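BH0493 protein (Bacillus halodurans C-125, PDB 2QEE) binds zinc and is probably a metal-dependent enzyme of the amidohydrolase superfamily, though its substrate is not established. Local coordinates at residues L173-E181 / N237-L246; K73-W81 / T111-E119. All coordinates share one frame; numbering follows the deposited sequence.

Contact 1: L173-E181 / N237-L246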
loop_
_atom_site.group_PDB
_atom_site.type_symbol
_atom_site.label_atom_id
_atom_site.label_comp_id
_atom_site.label_asym_id
_atom_site.label_seq_id
_atom_site.Cartn_x
_atom_site.Cartn_y
_atom_site.Cartn_z
ATOM N N LEU C 173 21.285 -22.130 -0.212
ATOM C CA LEU C 173 22.419 -21.954 -1.147
ATOM C C LEU C 173 23.028 -20.545 -1.244
ATOM O O LEU C 173 23.839 -20.322 -2.148
ATOM C CB LEU C 173 22.034 -22.464 -2.523
ATOM C CG LEU C 173 21.756 -23.984 -2.656
ATOM C CD1 LEU C 173 21.231 -24.303 -4.023
ATOM C CD2 LEU C 173 23.019 -24.785 -2.273
ATOM N N ASP C 174 22.720 -19.645 -0.303
ATOM C CA ASP C 174 23.185 -18.248 -0.361
ATOM C C ASP C 174 24.726 -18.152 -0.632
ATOM O O ASP C 174 25.134 -17.433 -1.539
ATOM C CB ASP C 174 22.790 -17.481 0.906
ATOM C CG ASP C 174 21.263 -17.338 1.015
ATOM O OD1 ASP C 174 20.576 -18.261 0.618
ATOM O OD2 ASP C 174 20.773 -16.309 1.457
ATOM N N PRO C 175 25.546 -18.888 0.140
ATOM C CA PRO C 175 27.008 -18.713 -0.012
ATOM C C PRO C 175 27.470 -19.089 -1.394
ATOM O O PRO C 175 28.381 -18.423 -1.953
ATOM C CB PRO C 175 27.582 -19.661 1.045
ATOM C CG PRO C 175 26.469 -19.709 2.142
ATOM C CD PRO C 175 25.230 -19.832 1.235
ATOM N N LEU C 176 26.875 -20.129 -1.963
ATOM C CA LEU C 176 27.164 -20.518 -3.332
ATOM C C LEU C 176 26.700 -19.536 -4.401
ATOM O O LEU C 176 27.448 -19.188 -5.297
ATOM C CB LEU C 176 26.636 -21.914 -3.635
ATOM C CG LEU C 176 26.779 -22.404 -5.072
ATOM C CD1 LEU C 176 28.285 -22.785 -5.272
ATOM C CD2 LEU C 176 25.907 -23.652 -5.355
ATOM N N LEU C 177 25.446 -19.115 -4.329
ATOM C CA LEU C 177 24.955 -18.225 -5.369
ATOM C C LEU C 177 25.425 -16.780 -5.216
ATOM O O LEU C 177 25.655 -16.136 -6.225
ATOM C CB LEU C 177 23.402 -18.250 -5.414
ATOM C CG LEU C 177 22.747 -19.414 -6.157
ATOM C CD1 LEU C 177 23.391 -20.692 -5.815
ATOM C CD2 LEU C 177 21.267 -19.504 -5.794
ATOM N N ASN C 178 25.499 -16.294 -3.971
ATOM C CA ASN C 178 25.709 -14.870 -3.672
ATOM C C ASN C 178 27.165 -14.544 -3.371
ATOM O O ASN C 178 27.550 -13.378 -3.453
ATOM C CB ASN C 178 24.888 -14.434 -2.462
ATOM C CG ASN C 178 23.389 -14.489 -2.743
ATOM O OD1 ASN C 178 22.992 -14.591 -3.908
ATOM N ND2 ASN C 178 22.578 -14.512 -1.674
ATOM N N GLU C 179 27.944 -15.549 -2.990
ATOM C CA GLU C 179 29.354 -15.312 -2.577
ATOM C C GLU C 179 30.317 -16.276 -3.264
ATOM O O GLU C 179 31.303 -16.737 -2.633
ATOM C CB GLU C 179 29.462 -15.433 -1.065
ATOM C CG GLU C 179 28.752 -14.307 -0.348
ATOM C CD GLU C 179 28.707 -14.540 1.119
ATOM O OE1 GLU C 179 29.411 -13.792 1.843
ATOM O OE2 GLU C 179 27.994 -15.476 1.548
ATOM N N TYR C 180 30.048 -16.560 -4.551
ATOM C CA TYR C 180 30.812 -17.609 -5.251
ATOM C C TYR C 180 32.327 -17.301 -5.274
ATOM O O TYR C 180 33.144 -18.234 -5.221
ATOM C CB TYR C 180 30.332 -17.815 -6.664
ATOM C CG TYR C 180 30.989 -18.971 -7.381
ATOM C CD1 TYR C 180 30.741 -20.295 -6.987
ATOM C CD2 TYR C 180 31.871 -18.749 -8.433
ATOM C CE1 TYR C 180 31.318 -21.339 -7.627
ATOM C CE2 TYR C 180 32.462 -19.823 -9.112
ATOM C CZ TYR C 180 32.201 -21.112 -8.674
ATOM O OH TYR C 180 32.747 -22.186 -9.325
ATOM N N GLU C 181 32.684 -16.016 -5.350
ATOM C CA GLU C 181 34.107 -15.666 -5.491
ATOM C C GLU C 181 34.882 -16.186 -4.285
ATOM O O GLU C 181 36.045 -16.595 -4.424
ATOM C CB GLU C 181 34.323 -14.146 -5.693
ATOM C CG GLU C 181 33.940 -13.617 -7.091
ATOM C CD GLU C 181 34.818 -14.160 -8.233
ATOM O OE1 GLU C 181 35.974 -14.579 -7.956
ATOM O OE2 GLU C 181 34.339 -14.173 -9.402
ATOM N N ASN C 237 28.393 -14.461 -11.448
ATOM C CA ASN C 237 28.443 -15.832 -10.918
ATOM C C ASN C 237 27.042 -16.353 -10.560
ATOM O O ASN C 237 26.735 -17.499 -10.790
ATOM C CB ASN C 237 29.302 -15.896 -9.677
ATOM C CG ASN C 237 30.772 -15.557 -9.968
ATOM O OD1 ASN C 237 31.256 -15.832 -11.042
ATOM N ND2 ASN C 237 31.440 -14.953 -9.014
ATOM N N ARG C 238 26.182 -15.483 -10.037
ATOM C CA ARG C 238 24.831 -15.962 -9.609
ATOM C C ARG C 238 23.990 -16.388 -10.788
ATOM O O ARG C 238 23.339 -17.449 -10.750
ATOM C CB ARG C 238 24.125 -14.881 -8.754
ATOM C CG ARG C 238 22.717 -15.381 -8.295
ATOM C CD ARG C 238 22.217 -14.482 -7.146
ATOM N NE ARG C 238 21.969 -13.130 -7.643
ATOM C CZ ARG C 238 22.161 -12.051 -6.895
ATOM N NH1 ARG C 238 21.929 -10.842 -7.396
ATOM N NH2 ARG C 238 22.614 -12.188 -5.634
ATOM N N GLY C 239 23.992 -15.544 -11.820
ATOM C CA GLY C 239 23.175 -15.725 -13.032
ATOM C C GLY C 239 23.678 -16.989 -13.709
ATOM O O GLY C 239 22.879 -17.781 -14.241
ATOM N N ARG C 240 25.001 -17.186 -13.713
ATOM C CA ARG C 240 25.550 -18.392 -14.386
ATOM C C ARG C 240 25.269 -19.681 -13.635
ATOM O O ARG C 240 24.897 -20.703 -14.270
ATOM C CB ARG C 240 27.042 -18.273 -14.702
ATOM C CG ARG C 240 27.277 -17.228 -15.757
ATOM C CD ARG C 240 28.738 -17.180 -16.232
ATOM N NE ARG C 240 29.554 -16.601 -15.184
ATOM C CZ ARG C 240 29.902 -15.314 -15.125
ATOM N NH1 ARG C 240 29.548 -14.444 -16.072
ATOM N NH2 ARG C 240 30.608 -14.907 -14.095
ATOM N N ILE C 241 25.434 -19.646 -12.312
ATOM C CA ILE C 241 25.164 -20.808 -11.471
ATOM C C ILE C 241 23.674 -21.195 -11.567
ATOM O O ILE C 241 23.339 -22.365 -11.759
ATOM C CB ILE C 241 25.575 -20.594 -10.037
ATOM C CG1 ILE C 241 27.122 -20.434 -9.928
ATOM C CG2 ILE C 241 25.105 -21.792 -9.167
ATOM C CD1 ILE C 241 27.611 -19.953 -8.509
ATOM N N ILE C 242 22.771 -20.194 -11.511
ATOM C CA ILE C 242 21.340 -20.507 -11.624
ATOM C C ILE C 242 21.002 -21.112 -12.982
ATOM O O ILE C 242 20.367 -22.197 -13.060
ATOM C CB ILE C 242 20.442 -19.258 -11.342
ATOM C CG1 ILE C 242 20.683 -18.788 -9.914
ATOM C CG2 ILE C 242 18.938 -19.559 -11.685
ATOM C CD1 ILE C 242 19.892 -17.474 -9.528
ATOM N N ARG C 243 21.482 -20.464 -14.042
ATOM C CA ARG C 243 21.233 -20.901 -15.436
ATOM C C ARG C 243 21.847 -22.272 -15.723
ATOM O O ARG C 243 21.162 -23.200 -16.182
ATOM C CB ARG C 243 21.796 -19.896 -16.451
ATOM C CG ARG C 243 21.467 -20.196 -17.912
ATOM C CD ARG C 243 22.357 -19.403 -18.892
ATOM N NE ARG C 243 23.788 -19.569 -18.615
ATOM C CZ ARG C 243 24.736 -18.643 -18.845
ATOM N NH1 ARG C 243 24.429 -17.476 -19.364
ATOM N NH2 ARG C 243 26.002 -18.896 -18.534
ATOM N N ASP C 244 23.133 -22.401 -15.427
ATOM C CA ASP C 244 23.888 -23.576 -15.877
ATOM C C ASP C 244 23.815 -24.768 -14.942
ATOM O O ASP C 244 24.044 -25.897 -15.389
ATOM C CB ASP C 244 25.372 -23.231 -16.094
ATOM C CG ASP C 244 25.608 -22.281 -17.238
ATOM O OD1 ASP C 244 24.735 -22.134 -18.123
ATOM O OD2 ASP C 244 26.712 -21.662 -17.229
ATOM N N CYS C 245 23.526 -24.549 -13.656
ATOM C CA CYS C 245 23.636 -25.599 -12.662
ATOM C C CYS C 245 22.322 -25.837 -11.933
ATOM O O CYS C 245 21.801 -26.953 -11.885
ATOM C CB CYS C 245 24.749 -25.302 -11.644
ATOM S SG CYS C 245 26.382 -24.895 -12.411
ATOM N N LEU C 246 21.801 -24.787 -11.318
ATOM C CA LEU C 246 20.732 -24.985 -10.336
ATOM C C LEU C 246 19.450 -25.392 -11.055
ATOM O O LEU C 246 18.812 -26.335 -10.625
ATOM C CB LEU C 246 20.520 -23.692 -9.510
ATOM C CG LEU C 246 19.542 -23.884 -8.360
ATOM C CD1 LEU C 246 19.973 -23.018 -7.210
ATOM C CD2 LEU C 246 18.085 -23.580 -8.831
HETATM O O HOH W 1 30.700 -13.860 -6.389
#
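Two flat groups, the Tyr180 ring and the Arg238 guanidinium, stand at the two ends of this contact. The Tyr180 ring has Asn237 ND2 at its edge, close to its plane, while Asn237 CG and Ile241 CD1 approach obliquely; Ile241 CD1 comes to 3.5 Å from Tyr180 CD1. At the other end, the Arg238 guanidinium carries Asn178 at its edge, with the two planes turned almost perpendicular. Between them lies a piece of the barrel wall expected of an amidohydrolase: helix 237-253 is the connecting helix of the beta-alpha-beta unit that joins strand 222-226 to the parallel strand 257-264, and its 237-246 part runs at 112° to helix 174-178, which follows strand 171-172.

Leu177 is the knob, seated in a hole made by Arg238, Ile241, Ile242 and Leu246. Its two methyls divide the work: CD1 lies 3.9 Å from Ile241 CG2, and CD2 faces Ile242 and, at 4.0 Å, Leu246 CD1. Leu173 CD1 reaches that same Leu246 methyl, while Phe257 of strand 257-264 touches both Leu177 and Leu246.

Polar bonds close both ends. Arg238, bent at chi3, turns NH2 to Asn178 OD1 at 3.0 Å; the oxygen is approached from well above its carbonyl plane, and the amide's ND2 goes to the backbone oxygen of Ser225, which should fix the amide's flip. Asn237 ND2 has two acceptors, a water that also takes the backbone N-H of Glu181, and Glu181 OE2 itself, 3.0 Å away on a practically straight bond. Leu176 O is buried without any polar partner, and the methyl Ile241 CD1 packs 3.3 Å from it.

Contact 2: K73-W81 / T111-E119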
loop_
_atom_site.group_PDB
_atom_site.type_symbol
_atom_site.label_atom_id
_atom_site.label_comp_id
_atom_site.label_asym_id
_atom_site.label_seq_id
_atom_site.Cartn_x
_atom_site.Cartn_y
_atom_site.Cartn_z
ATOM N N LYS C 73 24.102 -13.892 27.363
ATOM C CA LYS C 73 22.688 -14.038 26.941
ATOM C C LYS C 73 21.695 -13.641 28.059
ATOM O O LYS C 73 20.737 -12.873 27.818
ATOM C CB LYS C 73 22.400 -15.418 26.341
ATOM C CG LYS C 73 21.091 -15.403 25.489
ATOM C CD LYS C 73 21.049 -16.447 24.413
ATOM C CE LYS C 73 21.923 -16.054 23.227
ATOM N NZ LYS C 73 21.109 -15.306 22.192
ATOM N N ARG C 74 21.922 -14.089 29.295
ATOM C CA ARG C 74 21.008 -13.719 30.376
ATOM C C ARG C 74 20.937 -12.215 30.573
ATOM O O ARG C 74 19.856 -11.662 30.749
ATOM C CB ARG C 74 21.355 -14.403 31.705
ATOM C CG ARG C 74 20.253 -14.263 32.812
ATOM C CD ARG C 74 20.665 -14.910 34.186
ATOM N NE ARG C 74 20.004 -16.162 34.624
ATOM C CZ ARG C 74 19.391 -17.091 33.873
ATOM N NH1 ARG C 74 19.278 -16.988 32.547
ATOM N NH2 ARG C 74 18.876 -18.159 34.477
ATOM N N GLU C 75 22.092 -11.549 30.557
ATOM C CA GLU C 75 22.140 -10.093 30.753
ATOM C C GLU C 75 21.437 -9.341 29.617
ATOM O O GLU C 75 20.726 -8.367 29.895
ATOM C CB GLU C 75 23.585 -9.576 30.864
ATOM C CG GLU C 75 24.227 -9.979 32.189
ATOM C CD GLU C 75 25.741 -9.911 32.194
ATOM O OE1 GLU C 75 26.369 -9.612 31.164
ATOM O OE2 GLU C 75 26.305 -10.176 33.273
ATOM N N GLN C 76 21.644 -9.799 28.384
ATOM C CA GLN C 76 20.963 -9.204 27.195
ATOM C C GLN C 76 19.454 -9.352 27.396
ATOM O O GLN C 76 18.709 -8.382 27.248
ATOM C CB GLN C 76 21.404 -9.927 25.938
ATOM C CG GLN C 76 22.845 -9.585 25.491
ATOM C CD GLN C 76 23.306 -10.470 24.358
ATOM O OE1 GLN C 76 22.669 -11.466 24.035
ATOM N NE2 GLN C 76 24.452 -10.148 23.776
ATOM N N ALA C 77 19.022 -10.557 27.767
ATOM C CA ALA C 77 17.594 -10.815 27.969
ATOM C C ALA C 77 17.001 -9.954 29.081
ATOM O O ALA C 77 15.905 -9.419 28.954
ATOM C CB ALA C 77 17.360 -12.303 28.212
ATOM N N ASP C 78 17.719 -9.804 30.200
ATOM C CA ASP C 78 17.322 -8.919 31.251
ATOM C C ASP C 78 17.154 -7.458 30.756
ATOM O O ASP C 78 16.204 -6.776 31.139
ATOM C CB ASP C 78 18.409 -8.904 32.360
ATOM C CG ASP C 78 18.417 -10.141 33.226
ATOM O OD1 ASP C 78 17.435 -10.909 33.254
ATOM O OD2 ASP C 78 19.423 -10.305 33.948
ATOM N N LEU C 79 18.125 -6.958 29.994
ATOM C CA LEU C 79 18.076 -5.595 29.481
ATOM C C LEU C 79 16.816 -5.429 28.563
ATOM O O LEU C 79 16.074 -4.429 28.671
ATOM C CB LEU C 79 19.329 -5.296 28.647
ATOM C CG LEU C 79 19.366 -3.856 28.085
ATOM C CD1 LEU C 79 19.445 -2.782 29.163
ATOM C CD2 LEU C 79 20.461 -3.680 27.035
ATOM N N ILE C 80 16.653 -6.377 27.647
ATOM C CA ILE C 80 15.498 -6.359 26.674
ATOM C C ILE C 80 14.169 -6.355 27.450
ATOM O O ILE C 80 13.285 -5.538 27.160
ATOM C CB ILE C 80 15.616 -7.446 25.596
ATOM C CG1 ILE C 80 16.814 -7.069 24.677
ATOM C CG2 ILE C 80 14.261 -7.625 24.784
ATOM C CD1 ILE C 80 17.261 -8.180 23.710
ATOM N N TRP C 81 14.086 -7.190 28.491
ATOM C CA TRP C 81 12.889 -7.252 29.319
ATOM C C TRP C 81 12.593 -5.899 29.965
ATOM O O TRP C 81 11.492 -5.349 29.857
ATOM C CB TRP C 81 13.028 -8.346 30.399
ATOM C CG TRP C 81 11.787 -8.582 31.163
ATOM C CD1 TRP C 81 11.533 -8.211 32.452
ATOM C CD2 TRP C 81 10.630 -9.318 30.725
ATOM N NE1 TRP C 81 10.300 -8.655 32.849
ATOM C CE2 TRP C 81 9.725 -9.355 31.816
ATOM C CE3 TRP C 81 10.295 -9.975 29.541
ATOM C CZ2 TRP C 81 8.479 -9.993 31.732
ATOM C CZ3 TRP C 81 9.057 -10.613 29.449
ATOM C CH2 TRP C 81 8.154 -10.594 30.531
ATOM N N THR C 111 2.603 -11.931 36.150
ATOM C CA THR C 111 3.499 -11.757 37.280
ATOM C C THR C 111 4.739 -10.972 36.878
ATOM O O THR C 111 5.432 -10.372 37.731
ATOM C CB THR C 111 3.983 -13.105 37.836
ATOM O OG1 THR C 111 4.681 -13.812 36.807
ATOM C CG2 THR C 111 2.809 -13.937 38.381
ATOM N N ARG C 112 5.051 -11.022 35.579
ATOM C CA ARG C 112 6.295 -10.478 35.008
ATOM C C ARG C 112 7.543 -11.086 35.633
ATOM O O ARG C 112 8.576 -10.428 35.698
ATOM C CB ARG C 112 6.360 -8.965 35.129
ATOM C CG ARG C 112 5.062 -8.271 34.689
ATOM C CD ARG C 112 5.157 -6.758 34.751
ATOM N NE ARG C 112 3.943 -6.173 34.203
ATOM C CZ ARG C 112 3.762 -4.869 34.019
ATOM N NH1 ARG C 112 4.722 -3.991 34.380
ATOM N NH2 ARG C 112 2.606 -4.448 33.481
ATOM N N ASP C 113 7.430 -12.332 36.067
ATOM C CA ASP C 113 8.511 -12.969 36.853
ATOM C C ASP C 113 9.437 -13.770 35.958
ATOM O O ASP C 113 9.288 -14.970 35.810
ATOM C CB ASP C 113 7.883 -13.830 37.949
ATOM C CG ASP C 113 8.884 -14.251 39.020
ATOM O OD1 ASP C 113 10.104 -14.175 38.784
ATOM O OD2 ASP C 113 8.414 -14.689 40.087
ATOM N N LEU C 114 10.419 -13.087 35.373
ATOM C CA LEU C 114 11.329 -13.678 34.420
ATOM C C LEU C 114 12.148 -14.826 35.070
ATOM O O LEU C 114 12.438 -15.828 34.416
ATOM C CB LEU C 114 12.213 -12.589 33.806
ATOM C CG LEU C 114 13.187 -12.907 32.695
ATOM C CD1 LEU C 114 12.539 -13.562 31.472
ATOM C CD2 LEU C 114 13.995 -11.634 32.290
ATOM N N GLN C 115 12.499 -14.670 36.349
ATOM C CA GLN C 115 13.225 -15.752 37.019
ATOM C C GLN C 115 12.372 -17.007 37.118
ATOM O O GLN C 115 12.886 -18.106 36.862
ATOM C CB GLN C 115 13.789 -15.333 38.384
ATOM C CG GLN C 115 15.042 -14.470 38.284
ATOM C CD GLN C 115 16.134 -15.038 37.350
ATOM O OE1 GLN C 115 16.469 -14.417 36.354
ATOM N NE2 GLN C 115 16.686 -16.217 37.682
ATOM N N VAL C 116 11.091 -16.867 37.410
ATOM C CA VAL C 116 10.184 -18.036 37.378
ATOM C C VAL C 116 10.035 -18.638 35.973
ATOM O O VAL C 116 10.033 -19.860 35.817
ATOM C CB VAL C 116 8.857 -17.732 38.084
ATOM C CG1 VAL C 116 7.782 -18.784 37.788
ATOM C CG2 VAL C 116 9.110 -17.611 39.620
ATOM N N TYR C 117 10.020 -17.781 34.930
ATOM C CA TYR C 117 9.927 -18.301 33.566
ATOM C C TYR C 117 11.143 -19.155 33.204
ATOM O O TYR C 117 11.023 -20.242 32.616
ATOM C CB TYR C 117 9.688 -17.160 32.515
ATOM C CG TYR C 117 8.572 -16.155 32.826
ATOM C CD1 TYR C 117 7.428 -16.518 33.569
ATOM C CD2 TYR C 117 8.655 -14.817 32.334
ATOM C CE1 TYR C 117 6.415 -15.574 33.844
ATOM C CE2 TYR C 117 7.683 -13.890 32.600
ATOM C CZ TYR C 117 6.549 -14.275 33.349
ATOM O OH TYR C 117 5.576 -13.364 33.665
ATOM N N ARG C 118 12.316 -18.685 33.594
ATOM C CA ARG C 118 13.539 -19.373 33.280
ATOM C C ARG C 118 13.547 -20.746 33.933
ATOM O O ARG C 118 14.013 -21.710 33.318
ATOM C CB ARG C 118 14.743 -18.551 33.728
ATOM C CG ARG C 118 15.038 -17.353 32.826
ATOM C CD ARG C 118 15.999 -16.344 33.466
ATOM N NE ARG C 118 16.401 -15.355 32.445
ATOM C CZ ARG C 118 16.706 -14.081 32.689
ATOM N NH1 ARG C 118 16.722 -13.604 33.932
ATOM N NH2 ARG C 118 17.037 -13.289 31.666
ATOM N N GLU C 119 12.993 -20.835 35.140
ATOM C CA GLU C 119 12.941 -22.142 35.858
ATOM C C GLU C 119 12.224 -23.237 35.067
ATOM O O GLU C 119 12.603 -24.399 35.126
ATOM C CB GLU C 119 12.315 -22.006 37.249
ATOM C CG GLU C 119 13.095 -21.129 38.247
ATOM C CD GLU C 119 12.314 -20.822 39.547
ATOM O OE1 GLU C 119 12.822 -20.009 40.353
ATOM O OE2 GLU C 119 11.213 -21.376 39.763
HETATM O O HOH W 2 9.859 -7.984 35.894
#
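Arg118 sets out with CG anti to its own carbonyl carbon (chi1 -75°) and runs extended from CG to NE, which carries its guanidinium across to Asp78; Trp81, with CG anti to the backbone N (chi1 -173°), swings its indole toward Leu114 and Tyr117. The setting is a pair of helices, 73-86 and 114-122, in the all-helical excursion between strands 24-26 and 139-143. The axes of 73-81 and 114-119 come no closer than 12.5 Å, so long side chains span the gap.

The Arg118-Asp78 salt bridge is end-on: NH1 and NH2 of Arg118 both close on the single oxygen Asp78 OD1, each at 2.9 Å. NH1 takes the syn lone pair and NH2 comes in from above the carboxylate plane. Arg74 lays its guanidinium on that of Arg118, planes 18° apart and centres separated by 4.2 Å. Asp45 probably makes this stack of like charges tolerable, since its carboxylate bridges Arg74 NH1 and Arg118 NE. On the opposite face of the Arg118 group sits Leu114 CD2. With a leucine in place of Arg118, Asp78 would probably lose its cationic mate, and the Arg74 guanidinium its stacking partner.

Leu114 CD2 also makes a CH-pi contact over the five-membered ring of Trp81. Farther out, Trp81 CH2 meets the edge of Tyr117 at CE2, 3.9 Å away, and Trp391 of the second subunit packs on both Trp81 and Arg112. Asp113 N-caps helix 114-122 through Val116 N. One water, in the plane of the indole, finishes the join: it accepts from Trp81 NE1 at 3.1 Å and donates to Arg112 O at 2.8 Å.

How the contacts relate
From the N terminus, the chain leaves strand 24-26, enters a run of helices and there makes contact 2, joining 73-81 to 111-119 around a 29-residue loop that contains helix 93-104 and no strand. It then returns to the sheets through strand 139-143. Only afterwards does contact 1 open: 173-181 and 237-246 enclose 55 residues, among them helix 200-217 and strand 222-226. The two loops follow in series, neither nested nor crossed. The nearest atoms of contact 1 and contact 2 are about 21 Å apart. Contact 2 ties together the peripheral helices beside a second subunit, whereas contact 1 fastens two helices over neighbouring strands of the zinc-bearing domain.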